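Local coordinates for protein putative NAD(P)H-flavin oxidoreductase (Streptococcus pyogenes serotype M1, PDB 2HAY) that binds flavin mononucleotide and, as a member of the nitroreductase family, probably acts as an NAD(P)H-dependent oxidoreductase, at residues Trp143-Thr148 with Gly193-Leu198; Ile86-Glu91 with Gly153-Thr158; Leu37-Ala42 with Phe56-Asn61. One frame throughout, in Å; residues are numbered along the deposited sequence. Where two conformers were deposited one is given.

Contact 1. Residues Trp143-Thr148 with Gly193-Leu198. With FMN (flavin mononucleotide), chain F.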
loop_
_atom_site.group_PDB
_atom_site.type_symbol
_atom_site.label_atom_id
_atom_site.label_comp_id
_atom_site.label_asym_id
_atom_site.label_seq_id
_atom_site.Cartn_x
_atom_site.Cartn_y
_atom_site.Cartn_z
ATOM N N TRP B 143 1.153 11.221 1.374
ATOM C CA TRP B 143 1.071 10.747 0.012
ATOM C C TRP B 143 2.244 9.876 -0.442
ATOM O O TRP B 143 2.030 8.803 -1.032
ATOM C CB TRP B 143 0.869 11.923 -0.928
ATOM C CG TRP B 143 0.902 11.575 -2.371
ATOM C CD1 TRP B 143 0.005 10.793 -3.058
ATOM C CD2 TRP B 143 1.879 12.010 -3.331
ATOM N NE1 TRP B 143 0.347 10.740 -4.391
ATOM C CE2 TRP B 143 1.493 11.469 -4.591
ATOM C CE3 TRP B 143 3.024 12.820 -3.254
ATOM C CZ2 TRP B 143 2.233 11.695 -5.775
ATOM C CZ3 TRP B 143 3.757 13.051 -4.429
ATOM C CH2 TRP B 143 3.353 12.481 -5.677
ATOM N N THR B 144 3.481 10.298 -0.185
ATOM C CA THR B 144 4.600 9.400 -0.476
ATOM C C THR B 144 4.606 8.157 0.410
ATOM O O THR B 144 4.963 7.044 -0.057
ATOM C CB THR B 144 5.979 10.111 -0.423
ATOM O OG1 THR B 144 6.157 10.680 0.881
ATOM C CG2 THR B 144 6.024 11.221 -1.453
ATOM N N ALA B 145 4.235 8.342 1.688
ATOM C CA ALA B 145 4.105 7.212 2.610
ATOM C C ALA B 145 3.104 6.171 2.065
ATOM O O ALA B 145 3.372 4.950 2.146
ATOM C CB ALA B 145 3.749 7.670 4.024
ATOM N N LYS B 146 2.002 6.629 1.452
ATOM C CA LYS B 146 1.030 5.701 0.825
ATOM C C LYS B 146 1.685 4.807 -0.196
ATOM O O LYS B 146 1.385 3.602 -0.243
ATOM C CB LYS B 146 -0.113 6.424 0.138
ATOM C CG LYS B 146 -1.127 7.062 1.073
ATOM C CD LYS B 146 -2.125 7.898 0.316
ATOM C CE LYS B 146 -3.027 8.621 1.287
ATOM N NZ LYS B 146 -3.993 9.513 0.575
ATOM N N GLN B 147 2.557 5.382 -1.039
ATOM C CA GLN B 147 3.235 4.571 -2.068
ATOM C C GLN B 147 4.014 3.394 -1.459
ATOM O O GLN B 147 4.048 2.288 -2.020
ATOM C CB GLN B 147 4.151 5.414 -2.979
ATOM C CG GLN B 147 3.552 6.762 -3.495
ATOM C CD GLN B 147 2.180 6.623 -4.086
ATOM O OE1 GLN B 147 1.967 5.870 -5.036
ATOM N NE2 GLN B 147 1.228 7.361 -3.524
ATOM N N THR B 148 4.637 3.627 -0.311
ATOM C CA THR B 148 5.465 2.586 0.342
ATOM C C THR B 148 4.635 1.411 0.789
ATOM O O THR B 148 5.155 0.288 0.856
ATOM C CB THR B 148 6.284 3.106 1.547
ATOM O OG1 THR B 148 5.399 3.350 2.659
ATOM C CG2 THR B 148 7.064 4.359 1.168
ATOM N N GLY B 193 11.119 10.625 6.273
ATOM C CA GLY B 193 10.588 10.124 7.540
ATOM C C GLY B 193 10.154 8.667 7.380
ATOM O O GLY B 193 9.841 8.195 6.281
ATOM N N ILE B 194 10.167 7.938 8.475
ATOM C CA ILE B 194 9.746 6.559 8.422
ATOM C C ILE B 194 8.227 6.474 8.149
ATOM O O ILE B 194 7.455 7.282 8.677
ATOM C CB ILE B 194 10.179 5.792 9.724
ATOM C CG1 ILE B 194 10.002 4.272 9.532
ATOM C CG2 ILE B 194 9.469 6.345 10.994
ATOM C CD1 ILE B 194 10.754 3.431 10.568
ATOM N N ALA B 195 7.833 5.508 7.311
ATOM C CA ALA B 195 6.439 5.229 6.994
ATOM C C ALA B 195 5.930 4.037 7.818
ATOM O O ALA B 195 4.809 4.057 8.374
ATOM C CB ALA B 195 6.295 4.958 5.491
ATOM N N SER B 196 6.761 3.005 7.896
ATOM C CA SER B 196 6.418 1.790 8.625
ATOM C C SER B 196 7.666 0.884 8.780
ATOM O O SER B 196 8.759 1.217 8.297
ATOM C CB SER B 196 5.274 1.050 7.886
ATOM O OG SER B 196 5.732 0.565 6.647
HETATM N N MSE B 197 7.496 -0.246 9.451
HETATM C CA MSE B 197 8.535 -1.263 9.525
HETATM C C MSE B 197 7.945 -2.607 9.092
HETATM O O MSE B 197 6.731 -2.805 9.141
HETATM C CB MSE B 197 9.057 -1.390 10.964
HETATM C CG MSE B 197 9.549 -0.113 11.620
HETATM SE SE MSE B 197 9.839 -0.409 13.572
HETATM C CE MSE B 197 10.200 1.394 14.099
ATOM N N LEU B 198 8.806 -3.530 8.690
ATOM C CA LEU B 198 8.387 -4.875 8.332
ATOM C C LEU B 198 9.384 -5.861 8.948
ATOM O O LEU B 198 10.562 -5.807 8.636
ATOM C CB LEU B 198 8.380 -5.029 6.799
ATOM C CG LEU B 198 7.984 -6.388 6.225
ATOM C CD1 LEU B 198 6.509 -6.710 6.549
ATOM C CD2 LEU B 198 8.213 -6.348 4.730
HETATM N N1 FMN F . -0.769 5.548 -14.402
HETATM C C2 FMN F . -1.718 6.276 -15.114
HETATM O O2 FMN F . -1.744 6.266 -16.356
HETATM N N3 FMN F . -2.655 7.045 -14.451
HETATM C C4 FMN F . -2.688 7.141 -13.068
HETATM O O4 FMN F . -3.123 8.185 -12.559
HETATM C C4A FMN F . -1.743 6.402 -12.333
HETATM N N5 FMN F . -1.754 6.487 -10.927
HETATM C C5A FMN F . -0.861 5.745 -10.150
HETATM C C6 FMN F . -0.933 5.805 -8.763
HETATM C C7 FMN F . -0.050 5.084 -7.963
HETATM C C7M FMN F . -0.535 4.696 -6.581
HETATM C C8 FMN F . 0.926 4.287 -8.595
HETATM C C8M FMN F . 1.446 3.092 -7.858
HETATM C C9 FMN F . 1.003 4.234 -9.996
HETATM C C9A FMN F . 0.101 4.948 -10.789
HETATM N N10 FMN F . 0.135 4.873 -12.205
HETATM C C10 FMN F . -0.783 5.594 -12.995
HETATM C "C1'" FMN F . 1.309 4.201 -12.860
HETATM C "C2'" FMN F . 2.640 4.953 -12.680
HETATM O "O2'" FMN F . 2.733 6.064 -13.559
HETATM C "C3'" FMN F . 3.760 3.943 -12.945
HETATM O "O3'" FMN F . 3.682 2.997 -11.907
HETATM C "C4'" FMN F . 5.197 4.482 -13.034
HETATM O "O4'" FMN F . 5.386 5.276 -14.193
HETATM C "C5'" FMN F . 6.196 3.309 -12.995
HETATM O "O5'" FMN F . 6.177 2.516 -14.182
HETATM P P FMN F . 5.633 0.989 -14.299
HETATM O O1P FMN F . 4.933 0.847 -15.624
HETATM O O2P FMN F . 4.695 0.593 -13.193
HETATM O O3P FMN F . 6.783 0.051 -14.276
HETATM O O HOH W 1 4.498 1.382 4.595
#

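Contact 2. Residues Ile86-Glu91 with Gly153-Thr158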
loop_
_atom_site.group_PDB
_atom_site.type_symbol
_atom_site.label_atom_id
_atom_site.label_comp_id
_atom_site.label_asym_id
_atom_site.label_seq_id
_atom_site.Cartn_x
_atom_site.Cartn_y
_atom_site.Cartn_z
ATOM N N ILE B 86 13.017 -4.481 8.211
ATOM C CA ILE B 86 13.120 -3.494 7.126
ATOM C C ILE B 86 12.373 -2.222 7.466
ATOM O O ILE B 86 11.209 -2.271 7.853
ATOM C CB ILE B 86 12.581 -4.055 5.786
ATOM C CG1 ILE B 86 13.518 -5.170 5.275
ATOM C CG2 ILE B 86 12.414 -2.947 4.755
ATOM C CD1 ILE B 86 13.041 -5.847 3.992
ATOM N N LEU B 87 13.050 -1.086 7.310
ATOM C CA LEU B 87 12.435 0.220 7.513
ATOM C C LEU B 87 11.987 0.769 6.184
ATOM O O LEU B 87 12.791 0.840 5.261
ATOM C CB LEU B 87 13.444 1.209 8.158
ATOM C CG LEU B 87 14.240 0.700 9.354
ATOM C CD1 LEU B 87 15.226 1.783 9.796
ATOM C CD2 LEU B 87 13.317 0.304 10.507
ATOM N N LEU B 88 10.715 1.160 6.101
ATOM C CA LEU B 88 10.155 1.767 4.874
ATOM C C LEU B 88 10.160 3.271 5.086
ATOM O O LEU B 88 9.531 3.782 6.018
ATOM C CB LEU B 88 8.741 1.251 4.583
ATOM C CG LEU B 88 8.619 -0.224 4.207
ATOM C CD1 LEU B 88 8.691 -1.164 5.451
ATOM C CD2 LEU B 88 7.342 -0.431 3.429
ATOM N N ILE B 89 10.943 3.967 4.267
ATOM C CA ILE B 89 11.182 5.409 4.425
ATOM C C ILE B 89 10.521 6.150 3.270
ATOM O O ILE B 89 10.666 5.730 2.099
ATOM C CB ILE B 89 12.720 5.727 4.437
ATOM C CG1 ILE B 89 13.509 4.838 5.411
ATOM C CG2 ILE B 89 13.010 7.240 4.646
ATOM C CD1 ILE B 89 12.998 4.796 6.839
ATOM N N ALA B 90 9.771 7.219 3.573
ATOM C CA ALA B 90 9.178 8.052 2.507
ATOM C C ALA B 90 9.773 9.480 2.433
ATOM O O ALA B 90 10.147 10.059 3.468
ATOM C CB ALA B 90 7.675 8.107 2.652
ATOM N N GLU B 91 9.828 10.046 1.219
ATOM C CA GLU B 91 10.353 11.414 0.994
ATOM C C GLU B 91 9.389 12.499 1.494
ATOM O O GLU B 91 8.175 12.374 1.313
ATOM C CB GLU B 91 10.561 11.654 -0.492
ATOM C CG GLU B 91 11.964 11.519 -0.956
ATOM C CD GLU B 91 12.120 11.504 -2.496
ATOM O OE1 GLU B 91 11.325 12.157 -3.207
ATOM O OE2 GLU B 91 13.062 10.827 -2.996
ATOM N N GLY B 153 3.094 -4.359 0.562
ATOM C CA GLY B 153 2.296 -5.432 0.015
ATOM C C GLY B 153 3.092 -6.385 -0.865
ATOM O O GLY B 153 2.986 -7.606 -0.713
ATOM N N ASN B 154 3.875 -5.829 -1.795
ATOM C CA ASN B 154 4.653 -6.669 -2.700
ATOM C C ASN B 154 5.713 -7.468 -1.974
ATOM O O ASN B 154 5.934 -8.624 -2.295
ATOM C CB ASN B 154 5.256 -5.852 -3.853
ATOM C CG ASN B 154 4.202 -5.451 -4.875
ATOM O OD1 ASN B 154 4.131 -4.296 -5.318
ATOM N ND2 ASN B 154 3.356 -6.404 -5.236
HETATM N N MSE B 155 6.366 -6.850 -0.996
HETATM C CA MSE B 155 7.337 -7.566 -0.162
HETATM C C MSE B 155 6.726 -8.751 0.584
HETATM O O MSE B 155 7.288 -9.834 0.580
HETATM C CB MSE B 155 8.020 -6.610 0.817
HETATM C CG MSE B 155 9.050 -5.751 0.120
HETATM SE SE MSE B 155 10.248 -4.887 1.370
HETATM C CE MSE B 155 9.075 -3.522 2.047
HETATM N N MSE B 156 5.590 -8.516 1.231
HETATM C CA MSE B 156 4.891 -9.530 2.009
HETATM C C MSE B 156 4.355 -10.686 1.180
HETATM O O MSE B 156 4.376 -11.812 1.655
HETATM C CB MSE B 156 3.751 -8.916 2.804
HETATM C CG MSE B 156 4.240 -8.048 3.988
HETATM SE SE MSE B 156 2.735 -7.606 5.133
HETATM C CE MSE B 156 1.812 -6.456 3.886
HETATM N N MSE B 157 3.873 -10.407 -0.035
HETATM C CA MSE B 157 3.431 -11.464 -0.959
HETATM C C MSE B 157 4.605 -12.308 -1.458
HETATM O O MSE B 157 4.533 -13.549 -1.481
HETATM C CB MSE B 157 2.638 -10.896 -2.150
HETATM C CG MSE B 157 2.136 -11.978 -3.122
HETATM SE SE MSE B 157 0.971 -13.294 -2.253
HETATM C CE MSE B 157 -0.601 -12.155 -2.173
ATOM N N THR B 158 5.674 -11.628 -1.859
ATOM C CA THR B 158 6.926 -12.279 -2.228
ATOM C C THR B 158 7.445 -13.154 -1.080
ATOM O O THR B 158 7.691 -14.319 -1.294
ATOM C CB THR B 158 7.973 -11.230 -2.661
ATOM O OG1 THR B 158 7.421 -10.465 -3.738
ATOM C CG2 THR B 158 9.281 -11.903 -3.140
#

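Contact 3. Residues Leu37-Ala42 with Phe56-Asn61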
loop_
_atom_site.group_PDB
_atom_site.type_symbol
_atom_site.label_atom_id
_atom_site.label_comp_id
_atom_site.label_asym_id
_atom_site.label_seq_id
_atom_site.Cartn_x
_atom_site.Cartn_y
_atom_site.Cartn_z
ATOM N N LEU B 37 15.404 -10.910 -3.456
ATOM C CA LEU B 37 14.147 -10.966 -4.200
ATOM C C LEU B 37 13.066 -10.132 -3.537
ATOM O O LEU B 37 12.354 -9.412 -4.231
ATOM C CB LEU B 37 13.669 -12.403 -4.390
ATOM C CG LEU B 37 12.451 -12.628 -5.290
ATOM C CD1 LEU B 37 12.666 -12.067 -6.698
ATOM C CD2 LEU B 37 12.201 -14.135 -5.359
ATOM N N ILE B 38 12.960 -10.204 -2.218
ATOM C CA ILE B 38 11.978 -9.416 -1.485
ATOM C C ILE B 38 12.202 -7.903 -1.664
ATOM O O ILE B 38 11.244 -7.137 -1.871
ATOM C CB ILE B 38 11.950 -9.792 0.037
ATOM C CG1 ILE B 38 11.361 -11.203 0.251
ATOM C CG2 ILE B 38 11.131 -8.742 0.850
ATOM C CD1 ILE B 38 11.619 -11.797 1.690
ATOM N N LEU B 39 13.469 -7.490 -1.617
ATOM C CA LEU B 39 13.822 -6.102 -1.804
ATOM C C LEU B 39 13.609 -5.649 -3.255
ATOM O O LEU B 39 13.227 -4.507 -3.503
ATOM C CB LEU B 39 15.256 -5.855 -1.348
ATOM C CG LEU B 39 15.468 -5.808 0.161
ATOM C CD1 LEU B 39 16.970 -5.823 0.406
ATOM C CD2 LEU B 39 14.840 -4.541 0.734
ATOM N N ASP B 40 13.864 -6.547 -4.203
ATOM C CA ASP B 40 13.561 -6.314 -5.624
ATOM C C ASP B 40 12.068 -6.069 -5.832
ATOM O O ASP B 40 11.704 -5.251 -6.661
ATOM C CB ASP B 40 13.995 -7.499 -6.454
ATOM C CG ASP B 40 15.432 -7.369 -6.963
ATOM O OD1 ASP B 40 15.869 -8.289 -7.674
ATOM O OD2 ASP B 40 16.125 -6.362 -6.669
ATOM N N ALA B 41 11.224 -6.731 -5.033
ATOM C CA ALA B 41 9.771 -6.536 -5.080
ATOM C C ALA B 41 9.368 -5.108 -4.688
ATOM O O ALA B 41 8.491 -4.506 -5.312
ATOM C CB ALA B 41 9.038 -7.585 -4.190
ATOM N N ALA B 42 10.024 -4.565 -3.660
ATOM C CA ALA B 42 9.826 -3.165 -3.245
ATOM C C ALA B 42 10.361 -2.205 -4.308
ATOM O O ALA B 42 9.684 -1.279 -4.749
ATOM C CB ALA B 42 10.515 -2.933 -1.908
ATOM N N PHE B 56 14.199 1.601 1.203
ATOM C CA PHE B 56 13.944 0.426 1.990
ATOM C C PHE B 56 15.239 0.035 2.650
ATOM O O PHE B 56 16.231 -0.238 1.967
ATOM C CB PHE B 56 13.361 -0.662 1.096
ATOM C CG PHE B 56 12.151 -0.187 0.358
ATOM C CD1 PHE B 56 10.914 -0.133 0.997
ATOM C CD2 PHE B 56 12.260 0.297 -0.943
ATOM C CE1 PHE B 56 9.793 0.383 0.327
ATOM C CE2 PHE B 56 11.150 0.795 -1.604
ATOM C CZ PHE B 56 9.909 0.828 -0.960
ATOM N N VAL B 57 15.259 0.091 3.976
ATOM C CA VAL B 57 16.515 -0.176 4.670
ATOM C C VAL B 57 16.498 -1.397 5.571
ATOM O O VAL B 57 15.625 -1.553 6.422
ATOM C CB VAL B 57 17.253 1.087 5.271
ATOM C CG1 VAL B 57 16.532 2.425 4.998
ATOM C CG2 VAL B 57 17.795 0.866 6.752
ATOM N N VAL B 58 17.468 -2.271 5.322
ATOM C CA VAL B 58 17.637 -3.458 6.137
ATOM C C VAL B 58 18.366 -3.062 7.401
ATOM O O VAL B 58 19.548 -2.705 7.365
ATOM C CB VAL B 58 18.335 -4.589 5.365
ATOM C CG1 VAL B 58 18.474 -5.817 6.236
ATOM C CG2 VAL B 58 17.530 -4.925 4.079
ATOM N N LEU B 59 17.638 -3.091 8.509
ATOM C CA LEU B 59 18.189 -2.694 9.801
ATOM C C LEU B 59 18.731 -3.938 10.514
ATOM O O LEU B 59 17.989 -4.643 11.190
ATOM C CB LEU B 59 17.140 -1.988 10.678
ATOM C CG LEU B 59 17.684 -1.465 12.019
ATOM C CD1 LEU B 59 18.843 -0.505 11.818
ATOM C CD2 LEU B 59 16.593 -0.799 12.836
ATOM N N ASP B 60 20.020 -4.197 10.321
ATOM C CA ASP B 60 20.714 -5.317 10.940
ATOM C C ASP B 60 21.329 -4.920 12.299
ATOM O O ASP B 60 21.547 -5.766 13.164
ATOM C CB ASP B 60 21.806 -5.826 9.992
ATOM C CG ASP B 60 21.290 -6.828 8.969
ATOM O OD1 ASP B 60 22.031 -7.122 8.006
ATOM O OD2 ASP B 60 20.154 -7.338 9.116
ATOM N N ASN B 61 21.580 -3.623 12.479
ATOM C CA ASN B 61 22.261 -3.103 13.654
ATOM C C ASN B 61 21.472 -3.330 14.942
ATOM O O ASN B 61 20.388 -2.755 15.135
ATOM C CB ASN B 61 22.571 -1.621 13.477
ATOM C CG ASN B 61 23.498 -1.093 14.562
ATOM O OD1 ASN B 61 23.050 -0.678 15.628
ATOM N ND2 ASN B 61 24.796 -1.143 14.306
#

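Contact 1. Residues Trp143-Thr148 with Gly193-Leu198
In the nitroreductase fold the long helix 137-162 runs beneath the central antiparallel sheet, and here two alanines, Ala145 of the helix and Ala195 of strand 192-201, bring the two elements close, with CA atoms only 5.3 Å apart. Ala195 and Ser196 form a classic beta bulge opposite Leu88 of the neighbouring strand, and both turn their CB atoms to the helix. Ala195 CB meets Ala145 CB at 4.0 Å and packs against Thr148 OG1 at 3.4 Å. No direct hydrogen bond joins the two segments. Thr148 OG1 lies between the backbone N and the carbonyl carbon of its own residue (chi1 73°), a position from which it donates to Ala145 O at 2.6 Å, in the carbonyl plane and on a lone pair. A water links the two segments, donating to Thr148 OG1 and hydrogen-bonding Ser196 OG.

The other side of the helix faces the flavin. Gln147, a residue of the FMN pocket, is bent at chi2 and folds back so that Gln147 NE2 donates to Trp143 O at 3.0 Å, nearly straight (168°) and with the acceptor close to the amide plane. NE2 also bonds Glu170 of the second subunit, and OE1 accepts from Ser48 N; together these bonds fix the rotation of the amide. Gln147 OE1 lies 3.2 Å from C7M of FMN, a methyl on the dimethylbenzene end of the isoalloxazine.

Contact 2. Residues Ile86-Glu91 with Gly153-Thr158
Met155, a selenomethionine, reaches Ile86 and Leu88 from helix 137-162 with CG anti to its carbonyl carbon (chi1 -76°), an extended chi2, and a bend at chi3 (-75°) that turns the terminal methyl to Leu88. Ile86 CG1, which runs out to CD1, and Leu88 CG likewise stand anti to their carbonyl carbons. The side chains of Met155 and Ile86 together span the 10.2 Å between their CA atoms, the shortest such distance between the two segments.

The two strand residues meet different parts of the selenomethionine. Ile86 lies across it, and Ile86 CD1 touches Met155 SE at 3.9 Å, whereas Leu88 approaches tip to tip, Leu88 CD2 and CG lying 3.8 and 4.0 Å from Met155 CE. The contact is entirely apolar, with no hydrogen bond between the segments, and all three residues are buried. Farther along the helix, Thr158 OG1 turns back to donate to Asn154 O at 2.8 Å; its own backbone N reaches the same oxygen from the opposite face of the carbonyl plane, so one acceptor satisfies both donors within the helix.

Strand 84-91 is an inner strand of the antiparallel sheet, paired with 54-59 on one side and 192-201 on the other. Leu88 also touches Thr148 and Leu152 on helix 137-162, while Ile86 leans on Leu39. Met155 packs in addition against Ile38 and Ala42 of helix 32-43 and Phe56 of strand 54-59, placing its side chain where the two helices meet the sheet.

Contact 3. Residues Leu37-Ala42 with Phe56-Asn61
Ala42 sits over one face of the Phe56 ring; its methyl carbon is centred over the ring, though the bond that carries it comes in at a slant. Ala42 CB lies 3.7 Å from the Phe56 ring centroid and only 7° off the ring normal, the geometry of a CH-pi contact. The six ring carbons are consequently at similar distances from the methyl, with CD2 and CE2 slightly the nearest. The ring gets there because Phe56 has CG anti to its carbonyl carbon (chi1 -54°), which swings it out from the strand and under the end of the helical segment.

Leu39, one turn earlier on the helix, divides its two methyls between two residues of the strand. Its CA-CB bond does not aim at the strand, but the branch at CG brings both delta carbons across. Sliding alongside Phe56 in the opposite direction, Leu39 CD2 comes within 4.2 Å of Phe56 CB. Leu39 CD1 meets Val58 CG2 at 3.8 Å, the two side chains crossing at a slant. Phe56 and Val58 turn to the helix while Val57 between them turns away, the alternation expected of a beta strand.

The axes of the two segments approach to 10.1 Å and run roughly antiparallel, at 152°, so the leucine and alanine follow the strand residues in reverse order. Helix 32-43 thereby packs on strand 54-59, one of the two outermost strands of the sheet within the chain. Beyond it the sheet continues, through parallel pairing with a strand of the second subunit, and Asp40 makes a salt bridge to Lys216 of that subunit.

Since no hydrogen bond or ion pair joins the segments, the contact depends on apolar packing and on how closely the methyl of Ala42 fits the face of the aromatic ring.

Overall arrangement
All three contacts are buried, and each lays a helix against the same antiparallel sheet. Contacts 1 and 2 share helix 137-162 at different levels, use the adjacent strands 192-201 and 84-91, and touch where Thr144 OG1 meets Glu91 O; contact 3 moves to an edge strand of the sheet within the chain, 54-59, and to helix 32-43. Contacts 2 and 3 join through Leu87 N with Val57 O and Thr158 against Ala41, whereas contacts 1 and 3 do not meet. The chemistry changes accordingly: small side chains and a bridging water in contact 1, a selenomethionine against branched aliphatic side chains in contact 2, an aromatic face in contact 3. All three touch the second subunit; contact 1 also borders FMN.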